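Local coordinates for protein putative acid phosphatase WZB (Escherichia coli, PDB 2WMY) that probably removes phosphate from phosphotyrosine residues of proteins, as a low molecular weight protein tyrosine phosphatase, at residues 12-17 against 85-90. The protein carries 1 engineered substitution. Residues are numbered along the deposited sequence; the frame is centred on the assembly and turned at random.
Sequences LVICTG and LLVMEY. With SO4 (sulfate ion), chain I.
The two central strands of the parallel sheet run side by side here, L12, V13 and I14 pairing with L85, L86 and V87; strand 10-15 runs into the phosphate-binding loop, while 84-87 ends beside it and delivers M88 and E89. L86 N donates to L12 O at 2.9 Å (N-H...O 167°), and I14 N reaches L86 O at 2.8 Å. Past the last strand pair, M88 N makes a weak, bent bond to I14 O. On the face carrying I14, L85 and V87, the CD1 tip of I14 crosses the L85 side chain, 3.8 Å from L85 CG, while V87 CG1 leans on I14 CB; helix 90-99 packs against V87. The opposite face takes V13 and the end of M88. With M88 CG anti to the carbonyl carbon, it lies 3.5 Å from C15 CB, and the bend at chi2 (-61°) brings CE back to V13 CG1; R21 of helix 21-32 also touches M88. C15, the predicted nucleophile, opens the CX5R P-loop of this phosphatase family, whose arginine is R21. A sulfate, probably from the crystallisation liquor, sits in that loop where substrate phosphate would presumably bind, C15 SG 3.3 Å from its O1. G17 N gives its O3 a nearly straight bond (170°), joined by a more bent one from T16 N; the amides of I19, C20 and R21 hold the ion too. Beyond the strand ends T16 OG1 donates to a water that donates to E89 OE2; H92 also bonds T16 OG1, and E89 OE2 forms a salt bridge with R21, consistent with E89 helping to position that arginine.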
loop_
_atom_site.group_PDB
_atom_site.type_symbol
_atom_site.label_atom_id
_atom_site.label_comp_id
_atom_site.label_asym_id
_atom_site.label_seq_id
_atom_site.Cartn_x
_atom_site.Cartn_y
_atom_site.Cartn_z
ATOM N N LEU A 12 -7.707 -0.086 -2.782
ATOM C CA LEU A 12 -6.501 0.117 -3.580
ATOM C C LEU A 12 -5.392 0.681 -2.697
ATOM O O LEU A 12 -5.497 1.799 -2.188
ATOM C CB LEU A 12 -6.777 1.061 -4.760
ATOM C CG LEU A 12 -5.629 1.242 -5.770
ATOM C CD1 LEU A 12 -5.279 -0.072 -6.483
ATOM C CD2 LEU A 12 -5.965 2.321 -6.787
ATOM N N VAL A 13 -4.333 -0.101 -2.508
ATOM C CA VAL A 13 -3.175 0.338 -1.733
ATOM C C VAL A 13 -2.129 1.011 -2.625
ATOM O O VAL A 13 -1.719 0.464 -3.644
ATOM C CB VAL A 13 -2.534 -0.845 -0.979
ATOM C CG1 VAL A 13 -1.397 -0.357 -0.087
ATOM C CG2 VAL A 13 -3.590 -1.570 -0.149
ATOM N N ILE A 14 -1.678 2.197 -2.242
ATOM C CA ILE A 14 -0.833 2.972 -3.141
ATOM C C ILE A 14 0.443 3.528 -2.517
ATOM O O ILE A 14 0.412 4.151 -1.445
ATOM C CB ILE A 14 -1.625 4.151 -3.746
ATOM C CG1 ILE A 14 -2.918 3.643 -4.396
ATOM C CG2 ILE A 14 -0.751 4.922 -4.732
ATOM C CD1 ILE A 14 -3.929 4.721 -4.669
ATOM N N CYS A 15 1.564 3.306 -3.204
ATOM C CA CYS A 15 2.818 3.957 -2.859
ATOM C C CYS A 15 3.400 4.642 -4.091
ATOM O O CYS A 15 2.665 5.164 -4.941
ATOM C CB CYS A 15 3.827 2.979 -2.223
ATOM S SG CYS A 15 4.374 1.567 -3.233
ATOM N N THR A 16 4.721 4.649 -4.195
ATOM C CA THR A 16 5.358 5.298 -5.331
ATOM C C THR A 16 5.751 4.296 -6.406
ATOM O O THR A 16 5.222 4.328 -7.514
ATOM C CB THR A 16 6.575 6.082 -4.890
ATOM O OG1 THR A 16 6.169 7.001 -3.876
ATOM C CG2 THR A 16 7.183 6.841 -6.063
ATOM N N GLY A 17 6.667 3.393 -6.067
ATOM C CA GLY A 17 7.149 2.421 -7.026
ATOM C C GLY A 17 6.240 1.224 -7.244
ATOM O O GLY A 17 6.366 0.549 -8.257
ATOM N N LEU A 85 -9.024 4.230 -1.255
ATOM C CA LEU A 85 -7.608 4.301 -1.579
ATOM C C LEU A 85 -6.821 4.569 -0.302
ATOM O O LEU A 85 -7.181 5.444 0.490
ATOM C CB LEU A 85 -7.334 5.433 -2.582
ATOM C CG LEU A 85 -7.647 5.261 -4.073
ATOM C CD1 LEU A 85 -9.052 4.768 -4.303
ATOM C CD2 LEU A 85 -7.415 6.579 -4.809
ATOM N N LEU A 86 -5.741 3.823 -0.111
ATOM C CA LEU A 86 -4.866 4.032 1.029
ATOM C C LEU A 86 -3.465 4.349 0.530
ATOM O O LEU A 86 -2.831 3.515 -0.119
ATOM C CB LEU A 86 -4.866 2.797 1.941
ATOM C CG LEU A 86 -6.204 2.541 2.645
ATOM C CD1 LEU A 86 -6.134 1.312 3.525
ATOM C CD2 LEU A 86 -6.618 3.764 3.467
ATOM N N VAL A 87 -2.994 5.559 0.817
ATOM C CA VAL A 87 -1.695 5.998 0.316
ATOM C C VAL A 87 -0.674 6.110 1.441
ATOM O O VAL A 87 -1.033 6.304 2.598
ATOM C CB VAL A 87 -1.764 7.325 -0.458
ATOM C CG1 VAL A 87 -2.836 7.267 -1.533
ATOM C CG2 VAL A 87 -2.012 8.488 0.489
ATOM N N MET A 88 0.601 5.982 1.085
ATOM C CA MET A 88 1.655 5.853 2.076
ATOM C C MET A 88 2.059 7.205 2.652
ATOM O O MET A 88 2.285 7.331 3.852
ATOM C CB MET A 88 2.861 5.130 1.466
ATOM C CG MET A 88 2.558 3.705 1.008
ATOM S SD MET A 88 2.040 2.680 2.402
ATOM C CE MET A 88 1.240 1.310 1.559
ATOM N N GLU A 89 2.117 8.217 1.795
ATOM C CA GLU A 89 2.681 9.501 2.187
ATOM C C GLU A 89 1.731 10.681 2.020
ATOM O O GLU A 89 0.865 10.681 1.145
ATOM C CB GLU A 89 3.959 9.770 1.392
ATOM C CG GLU A 89 5.015 8.694 1.530
ATOM C CD GLU A 89 6.274 9.034 0.769
ATOM O OE1 GLU A 89 6.632 10.226 0.757
ATOM O OE2 GLU A 89 6.905 8.115 0.188
ATOM N N TYR A 90 1.914 11.691 2.866
ATOM C CA TYR A 90 1.204 12.947 2.715
ATOM C C TYR A 90 1.351 13.455 1.287
ATOM O O TYR A 90 0.367 13.825 0.650
ATOM C CB TYR A 90 1.718 13.983 3.714
ATOM C CG TYR A 90 1.227 13.758 5.126
ATOM C CD1 TYR A 90 -0.090 14.032 5.478
ATOM C CD2 TYR A 90 2.079 13.272 6.110
ATOM C CE1 TYR A 90 -0.545 13.823 6.772
ATOM C CE2 TYR A 90 1.634 13.061 7.406
ATOM C CZ TYR A 90 0.325 13.339 7.731
ATOM O OH TYR A 90 -0.109 13.126 9.017
HETATM S S SO4 I . 8.021 1.940 -3.045
HETATM O O1 SO4 I . 7.549 0.905 -3.975
HETATM O O2 SO4 I . 9.478 2.059 -3.165
HETATM O O3 SO4 I . 7.415 3.252 -3.320
HETATM O O4 SO4 I . 7.635 1.542 -1.687
HETATM O O HOH W 1 8.228 8.071 -2.204
#